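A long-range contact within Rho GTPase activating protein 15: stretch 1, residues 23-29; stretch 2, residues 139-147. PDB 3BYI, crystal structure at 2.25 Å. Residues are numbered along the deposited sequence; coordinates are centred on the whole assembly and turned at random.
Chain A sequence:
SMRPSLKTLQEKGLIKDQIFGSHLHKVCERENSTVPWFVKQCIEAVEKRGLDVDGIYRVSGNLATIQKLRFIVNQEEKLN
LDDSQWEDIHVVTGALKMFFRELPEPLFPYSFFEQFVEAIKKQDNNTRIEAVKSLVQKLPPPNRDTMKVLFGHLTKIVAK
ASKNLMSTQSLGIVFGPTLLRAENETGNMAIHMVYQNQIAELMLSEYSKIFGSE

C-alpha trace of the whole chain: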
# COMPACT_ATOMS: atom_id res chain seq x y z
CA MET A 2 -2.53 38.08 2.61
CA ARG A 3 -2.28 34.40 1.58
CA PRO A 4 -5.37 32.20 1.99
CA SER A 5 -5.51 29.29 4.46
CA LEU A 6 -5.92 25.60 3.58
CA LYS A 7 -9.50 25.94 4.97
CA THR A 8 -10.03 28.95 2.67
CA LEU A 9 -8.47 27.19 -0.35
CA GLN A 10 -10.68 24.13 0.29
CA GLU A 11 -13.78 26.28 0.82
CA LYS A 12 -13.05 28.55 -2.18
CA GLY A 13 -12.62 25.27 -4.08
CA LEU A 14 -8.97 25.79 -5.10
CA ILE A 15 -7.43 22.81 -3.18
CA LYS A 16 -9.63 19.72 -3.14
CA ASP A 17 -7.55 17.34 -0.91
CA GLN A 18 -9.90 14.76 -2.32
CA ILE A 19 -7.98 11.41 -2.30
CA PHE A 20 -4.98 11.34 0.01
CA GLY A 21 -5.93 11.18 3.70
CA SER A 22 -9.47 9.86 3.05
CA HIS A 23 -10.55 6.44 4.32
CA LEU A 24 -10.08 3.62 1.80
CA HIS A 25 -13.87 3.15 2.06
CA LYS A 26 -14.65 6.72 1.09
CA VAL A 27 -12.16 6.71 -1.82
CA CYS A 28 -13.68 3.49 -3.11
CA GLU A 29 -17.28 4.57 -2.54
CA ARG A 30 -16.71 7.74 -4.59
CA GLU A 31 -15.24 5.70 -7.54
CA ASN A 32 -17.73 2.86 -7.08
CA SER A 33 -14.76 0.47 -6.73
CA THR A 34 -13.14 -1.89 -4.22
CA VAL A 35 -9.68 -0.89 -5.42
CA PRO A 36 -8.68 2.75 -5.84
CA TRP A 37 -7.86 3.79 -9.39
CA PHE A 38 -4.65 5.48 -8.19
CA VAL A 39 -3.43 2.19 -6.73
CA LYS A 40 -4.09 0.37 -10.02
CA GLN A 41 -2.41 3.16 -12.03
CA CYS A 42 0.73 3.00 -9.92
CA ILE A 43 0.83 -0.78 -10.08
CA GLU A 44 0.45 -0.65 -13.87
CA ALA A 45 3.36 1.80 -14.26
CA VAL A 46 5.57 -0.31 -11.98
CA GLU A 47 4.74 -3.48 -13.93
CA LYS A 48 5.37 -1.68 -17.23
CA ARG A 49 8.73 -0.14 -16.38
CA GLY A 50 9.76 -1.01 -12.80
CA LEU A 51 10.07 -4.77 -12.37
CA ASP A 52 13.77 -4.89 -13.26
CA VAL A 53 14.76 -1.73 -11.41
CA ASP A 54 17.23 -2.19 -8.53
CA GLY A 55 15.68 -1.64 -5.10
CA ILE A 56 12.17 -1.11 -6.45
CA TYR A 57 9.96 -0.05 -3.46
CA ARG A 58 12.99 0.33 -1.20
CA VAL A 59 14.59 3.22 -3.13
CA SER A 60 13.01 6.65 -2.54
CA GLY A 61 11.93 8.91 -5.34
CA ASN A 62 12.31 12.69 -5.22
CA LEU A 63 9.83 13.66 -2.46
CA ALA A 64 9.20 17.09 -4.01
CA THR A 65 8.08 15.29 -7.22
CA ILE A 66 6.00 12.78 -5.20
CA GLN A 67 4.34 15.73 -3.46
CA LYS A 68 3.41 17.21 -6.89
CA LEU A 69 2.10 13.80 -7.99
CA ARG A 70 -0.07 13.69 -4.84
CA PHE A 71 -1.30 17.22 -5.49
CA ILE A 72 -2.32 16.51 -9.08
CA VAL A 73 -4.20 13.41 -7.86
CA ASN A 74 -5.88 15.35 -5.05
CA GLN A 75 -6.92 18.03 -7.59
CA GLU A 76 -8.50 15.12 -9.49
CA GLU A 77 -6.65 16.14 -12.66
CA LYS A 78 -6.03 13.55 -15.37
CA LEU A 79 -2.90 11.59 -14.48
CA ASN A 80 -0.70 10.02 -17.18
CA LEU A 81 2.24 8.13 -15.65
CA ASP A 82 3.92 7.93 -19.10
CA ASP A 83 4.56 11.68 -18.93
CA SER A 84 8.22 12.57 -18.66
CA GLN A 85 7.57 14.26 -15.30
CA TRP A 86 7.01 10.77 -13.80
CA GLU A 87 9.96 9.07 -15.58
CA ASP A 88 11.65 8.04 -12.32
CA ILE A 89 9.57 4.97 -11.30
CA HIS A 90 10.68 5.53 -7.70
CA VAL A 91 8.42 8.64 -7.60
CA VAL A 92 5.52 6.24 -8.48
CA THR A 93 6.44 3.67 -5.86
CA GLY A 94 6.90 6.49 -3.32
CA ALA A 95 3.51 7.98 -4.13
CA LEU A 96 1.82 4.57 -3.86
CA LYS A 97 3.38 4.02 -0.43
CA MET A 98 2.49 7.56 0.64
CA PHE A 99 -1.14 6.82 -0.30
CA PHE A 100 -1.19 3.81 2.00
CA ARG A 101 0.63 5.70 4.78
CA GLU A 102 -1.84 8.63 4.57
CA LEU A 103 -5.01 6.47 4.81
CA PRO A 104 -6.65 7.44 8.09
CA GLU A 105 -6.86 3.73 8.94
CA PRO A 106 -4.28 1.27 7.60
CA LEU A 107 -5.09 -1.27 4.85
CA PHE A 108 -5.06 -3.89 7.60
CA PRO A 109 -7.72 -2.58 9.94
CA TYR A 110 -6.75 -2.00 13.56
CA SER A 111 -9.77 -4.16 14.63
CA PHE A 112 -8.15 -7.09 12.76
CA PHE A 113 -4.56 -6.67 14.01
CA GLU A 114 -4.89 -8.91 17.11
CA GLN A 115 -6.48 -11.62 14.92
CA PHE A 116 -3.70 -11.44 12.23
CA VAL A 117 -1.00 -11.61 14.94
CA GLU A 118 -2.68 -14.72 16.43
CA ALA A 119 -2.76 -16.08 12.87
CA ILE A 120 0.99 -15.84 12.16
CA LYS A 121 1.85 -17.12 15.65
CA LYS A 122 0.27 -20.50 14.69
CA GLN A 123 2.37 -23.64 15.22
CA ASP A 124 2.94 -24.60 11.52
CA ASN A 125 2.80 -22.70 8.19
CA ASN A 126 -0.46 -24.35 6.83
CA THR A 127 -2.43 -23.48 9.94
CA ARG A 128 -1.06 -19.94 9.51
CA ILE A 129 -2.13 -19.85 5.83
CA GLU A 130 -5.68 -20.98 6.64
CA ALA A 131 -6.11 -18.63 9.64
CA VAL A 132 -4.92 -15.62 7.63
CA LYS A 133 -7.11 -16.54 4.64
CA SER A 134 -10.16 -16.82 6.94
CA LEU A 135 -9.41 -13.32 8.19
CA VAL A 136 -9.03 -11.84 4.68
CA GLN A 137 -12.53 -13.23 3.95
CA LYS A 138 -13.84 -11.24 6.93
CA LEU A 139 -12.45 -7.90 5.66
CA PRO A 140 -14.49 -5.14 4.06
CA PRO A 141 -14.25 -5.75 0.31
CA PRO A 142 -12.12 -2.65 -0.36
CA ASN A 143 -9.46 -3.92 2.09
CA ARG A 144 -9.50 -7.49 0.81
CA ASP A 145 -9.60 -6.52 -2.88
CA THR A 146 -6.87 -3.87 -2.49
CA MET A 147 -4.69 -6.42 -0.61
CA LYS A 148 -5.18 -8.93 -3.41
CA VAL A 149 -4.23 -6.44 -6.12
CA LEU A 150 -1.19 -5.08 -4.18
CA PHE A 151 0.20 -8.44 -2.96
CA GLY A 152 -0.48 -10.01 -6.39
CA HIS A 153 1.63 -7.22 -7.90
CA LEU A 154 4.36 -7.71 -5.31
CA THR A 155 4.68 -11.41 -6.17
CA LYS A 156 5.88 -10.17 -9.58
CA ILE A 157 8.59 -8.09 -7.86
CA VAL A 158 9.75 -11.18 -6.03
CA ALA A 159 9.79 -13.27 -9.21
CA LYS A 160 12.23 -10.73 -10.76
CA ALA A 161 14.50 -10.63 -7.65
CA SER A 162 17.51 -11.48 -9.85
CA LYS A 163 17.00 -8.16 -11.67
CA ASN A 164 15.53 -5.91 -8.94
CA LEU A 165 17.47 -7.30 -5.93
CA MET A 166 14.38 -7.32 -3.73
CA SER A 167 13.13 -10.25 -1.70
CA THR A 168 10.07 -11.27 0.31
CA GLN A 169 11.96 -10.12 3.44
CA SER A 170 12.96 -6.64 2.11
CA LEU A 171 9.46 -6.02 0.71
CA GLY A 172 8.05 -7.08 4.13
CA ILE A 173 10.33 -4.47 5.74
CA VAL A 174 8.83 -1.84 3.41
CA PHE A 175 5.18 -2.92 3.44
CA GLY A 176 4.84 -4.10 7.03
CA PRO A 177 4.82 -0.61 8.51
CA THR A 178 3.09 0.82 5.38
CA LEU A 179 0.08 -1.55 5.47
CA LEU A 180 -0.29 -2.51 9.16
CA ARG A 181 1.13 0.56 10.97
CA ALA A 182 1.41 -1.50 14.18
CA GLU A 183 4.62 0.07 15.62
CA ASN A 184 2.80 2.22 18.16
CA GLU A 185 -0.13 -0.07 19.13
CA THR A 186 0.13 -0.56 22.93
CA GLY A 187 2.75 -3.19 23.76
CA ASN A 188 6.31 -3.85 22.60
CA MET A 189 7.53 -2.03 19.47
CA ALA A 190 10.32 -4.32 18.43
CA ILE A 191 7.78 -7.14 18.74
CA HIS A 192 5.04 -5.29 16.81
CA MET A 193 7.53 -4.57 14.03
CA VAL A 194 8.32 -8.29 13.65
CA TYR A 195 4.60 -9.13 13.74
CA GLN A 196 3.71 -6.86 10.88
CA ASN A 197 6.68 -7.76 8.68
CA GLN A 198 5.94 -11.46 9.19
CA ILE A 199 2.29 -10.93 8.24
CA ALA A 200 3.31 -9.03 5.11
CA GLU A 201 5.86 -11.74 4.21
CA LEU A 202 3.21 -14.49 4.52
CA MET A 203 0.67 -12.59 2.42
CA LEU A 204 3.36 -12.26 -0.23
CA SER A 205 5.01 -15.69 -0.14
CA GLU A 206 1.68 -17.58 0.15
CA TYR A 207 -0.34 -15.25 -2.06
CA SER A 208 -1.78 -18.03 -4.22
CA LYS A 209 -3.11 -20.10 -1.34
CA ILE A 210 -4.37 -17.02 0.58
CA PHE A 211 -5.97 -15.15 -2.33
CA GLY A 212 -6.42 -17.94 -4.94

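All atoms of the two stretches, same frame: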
# COMPACT_ATOMS: atom_id res chain seq x y z
N HIS A 23 -10.40 7.87 4.07
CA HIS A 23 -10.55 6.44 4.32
C HIS A 23 -10.61 5.70 3.00
O HIS A 23 -11.23 6.18 2.05
CB HIS A 23 -11.84 6.12 5.12
CG HIS A 23 -11.75 4.82 5.88
ND1 HIS A 23 -12.08 3.59 5.33
CD2 HIS A 23 -11.31 4.56 7.13
CE1 HIS A 23 -11.88 2.65 6.22
NE2 HIS A 23 -11.42 3.20 7.33
N LEU A 24 -9.99 4.52 2.95
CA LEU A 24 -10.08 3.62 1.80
C LEU A 24 -11.55 3.47 1.35
O LEU A 24 -11.85 3.49 0.17
CB LEU A 24 -9.47 2.25 2.16
CG LEU A 24 -9.44 1.18 1.04
CD1 LEU A 24 -8.55 1.62 -0.13
CD2 LEU A 24 -9.04 -0.16 1.59
N HIS A 25 -12.45 3.39 2.32
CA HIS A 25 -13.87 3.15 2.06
C HIS A 25 -14.58 4.31 1.40
O HIS A 25 -15.46 4.10 0.57
CB HIS A 25 -14.58 2.76 3.34
CG HIS A 25 -14.07 1.48 3.92
ND1 HIS A 25 -14.74 0.77 4.90
CD2 HIS A 25 -12.96 0.76 3.64
CE1 HIS A 25 -14.06 -0.31 5.21
NE2 HIS A 25 -12.97 -0.34 4.46
N LYS A 26 -14.14 5.52 1.73
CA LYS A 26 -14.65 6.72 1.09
C LYS A 26 -14.06 6.89 -0.30
O LYS A 26 -14.77 7.32 -1.21
CB LYS A 26 -14.37 7.96 1.94
CG LYS A 26 -15.17 8.01 3.25
CD LYS A 26 -15.88 9.36 3.43
N VAL A 27 -12.77 6.59 -0.47
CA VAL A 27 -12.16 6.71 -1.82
C VAL A 27 -12.88 5.77 -2.78
O VAL A 27 -13.27 6.17 -3.89
CB VAL A 27 -10.64 6.45 -1.81
CG1 VAL A 27 -10.10 6.29 -3.25
CG2 VAL A 27 -9.93 7.58 -1.01
N CYS A 28 -13.11 4.55 -2.31
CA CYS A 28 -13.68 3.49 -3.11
C CYS A 28 -15.14 3.74 -3.36
O CYS A 28 -15.63 3.49 -4.44
CB CYS A 28 -13.43 2.13 -2.44
SG CYS A 28 -11.71 1.46 -2.67
N GLU A 29 -15.84 4.31 -2.38
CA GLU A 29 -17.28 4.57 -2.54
C GLU A 29 -17.51 5.63 -3.63
O GLU A 29 -18.46 5.55 -4.46
CB GLU A 29 -17.87 5.02 -1.21
CG GLU A 29 -19.42 5.08 -1.12
CD GLU A 29 -20.07 3.69 -0.94
OE1 GLU A 29 -19.31 2.68 -0.76
OE2 GLU A 29 -21.32 3.61 -0.97
N LEU A 139 -12.70 -9.33 5.87
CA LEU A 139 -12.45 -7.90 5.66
C LEU A 139 -13.51 -7.18 4.82
O LEU A 139 -14.23 -7.81 4.05
CB LEU A 139 -11.11 -7.69 4.99
CG LEU A 139 -9.85 -7.95 5.77
CD1 LEU A 139 -8.73 -8.18 4.77
CD2 LEU A 139 -9.54 -6.79 6.73
N PRO A 140 -13.60 -5.85 4.96
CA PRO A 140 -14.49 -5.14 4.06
C PRO A 140 -13.92 -5.28 2.63
O PRO A 140 -12.70 -5.27 2.44
CB PRO A 140 -14.41 -3.70 4.56
CG PRO A 140 -13.80 -3.76 5.89
CD PRO A 140 -12.90 -4.93 5.86
N PRO A 141 -14.80 -5.45 1.65
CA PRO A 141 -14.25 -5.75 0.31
C PRO A 141 -13.15 -4.79 -0.21
O PRO A 141 -12.25 -5.24 -0.91
CB PRO A 141 -15.49 -5.72 -0.60
CG PRO A 141 -16.64 -5.97 0.33
CD PRO A 141 -16.27 -5.41 1.66
N PRO A 142 -13.25 -3.48 0.08
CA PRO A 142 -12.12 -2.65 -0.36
C PRO A 142 -10.78 -3.05 0.22
O PRO A 142 -9.78 -2.92 -0.47
CB PRO A 142 -12.53 -1.23 0.10
CG PRO A 142 -14.01 -1.29 0.25
CD PRO A 142 -14.31 -2.67 0.71
N ASN A 143 -10.75 -3.54 1.45
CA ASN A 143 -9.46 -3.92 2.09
C ASN A 143 -8.94 -5.23 1.52
O ASN A 143 -7.81 -5.34 1.16
CB ASN A 143 -9.61 -3.99 3.63
CG ASN A 143 -10.11 -2.69 4.23
OD1 ASN A 143 -11.27 -2.32 4.07
ND2 ASN A 143 -9.23 -1.99 4.94
N ARG A 144 -9.82 -6.23 1.44
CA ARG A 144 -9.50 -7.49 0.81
C ARG A 144 -9.08 -7.33 -0.67
O ARG A 144 -8.10 -7.90 -1.09
CB ARG A 144 -10.71 -8.43 0.87
CG ARG A 144 -10.51 -9.69 0.01
CD ARG A 144 -11.55 -10.76 0.24
NE ARG A 144 -12.87 -10.29 -0.10
CZ ARG A 144 -13.78 -9.86 0.77
NH1 ARG A 144 -13.56 -9.83 2.09
NH2 ARG A 144 -14.93 -9.45 0.31
N ASP A 145 -9.90 -6.63 -1.47
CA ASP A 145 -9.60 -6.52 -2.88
C ASP A 145 -8.34 -5.70 -3.18
O ASP A 145 -7.62 -6.00 -4.12
CB ASP A 145 -10.77 -5.90 -3.65
CG ASP A 145 -11.97 -6.79 -3.70
OD1 ASP A 145 -11.91 -7.97 -3.25
OD2 ASP A 145 -13.01 -6.29 -4.17
N THR A 146 -8.11 -4.66 -2.39
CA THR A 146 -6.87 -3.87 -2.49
C THR A 146 -5.61 -4.68 -2.05
O THR A 146 -4.53 -4.60 -2.67
CB THR A 146 -7.06 -2.55 -1.73
OG1 THR A 146 -8.15 -1.87 -2.32
CG2 THR A 146 -5.81 -1.60 -1.76
N MET A 147 -5.75 -5.48 -0.99
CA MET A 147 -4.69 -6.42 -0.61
C MET A 147 -4.37 -7.39 -1.72
O MET A 147 -3.22 -7.64 -2.02
CB MET A 147 -5.08 -7.24 0.62
CG MET A 147 -4.97 -6.47 1.93
SD MET A 147 -5.39 -7.52 3.28
CE MET A 147 -5.73 -6.30 4.57

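Two helices that meet near their first turns can pack through only a handful of residues, here one polar bond beside a small apolar patch. The contact in Rho GTPase activating protein 15 illustrates the principle. Its touching residues lie at least 114 positions apart in sequence, so the fold rather than chain proximity brings them together. One helix begins at Leu-24 and the other at Pro-141, and both continue beyond the stretches considered here. Their axes run almost at right angles, at 85°, with a closest approach of 9.9 Å. Helices crossing so steeply cannot share a long seam, and the contact is correspondingly compact: 291 Å² is buried, both sides summed. The closest CA atoms across the contact are His-25 CA and Pro-142 CA, 6.5 Å apart.

Each helix starts in a distinctive way. His-23 occupies the N-cap of the first, and its ND1 accepts a hydrogen bond from His-25 N at 3.0 Å, satisfying an amide that has no preceding helical turn to supply a carbonyl. The second helix has Pro-140 at its N-cap, followed by Pro-141 and Pro-142. Proline suits these positions, since its lack of an amide proton costs nothing where no intrahelical acceptor is available. The carbonyl of Pro-140 then receives the first turn, with Asn-143 N 2.8 Å from Pro-140 O and Arg-144 N 3.2 Å from the same oxygen.

The polar centre of the contact is a single hydrogen bond, from His-25 NE2 to Asn-143 OD1. At 2.6 Å and with an N-H...acceptor angle of 162°, it is short and nearly straight. The oxygen lies at the edge of the imidazole, near the ring plane, as a donor nitrogen of that ring requires. Neither residue sends its CA-to-CB bond directly at the other stretch; both bonds point sideways, and it is the ends of the side chains that come nearer. The backbone amide of His-25 closes the cap, while its ring reaches across. Asn-143 ND2 is hydrogen-bonded elsewhere in the structure, so both ends of this amide are engaged.

Around that bond the packing is apolar, and Pro-142 is its common element. Leu-24 and Cys-28, one turn apart on the first helix, both direct their CA-to-CB bonds toward the second. Leu-24 CD2 and Cys-28 SG each lie 3.9 Å from Pro-142 CB, so the same proline carbon meets both. The leucine methyl also approaches the backbone, with CD2 3.5 Å from Pro-142 O, while its other methyl, CD1, stands 4.1 Å from Thr-146 OG1, one turn farther along. The histidine ring adds its own carbon contacts: His-25 CE1 is 3.5 Å from Pro-140 CB, and His-25 CD2 is 4.1 Å from Pro-142 CB. One imidazole thus combines a directional bond with van der Waals packing against two prolines.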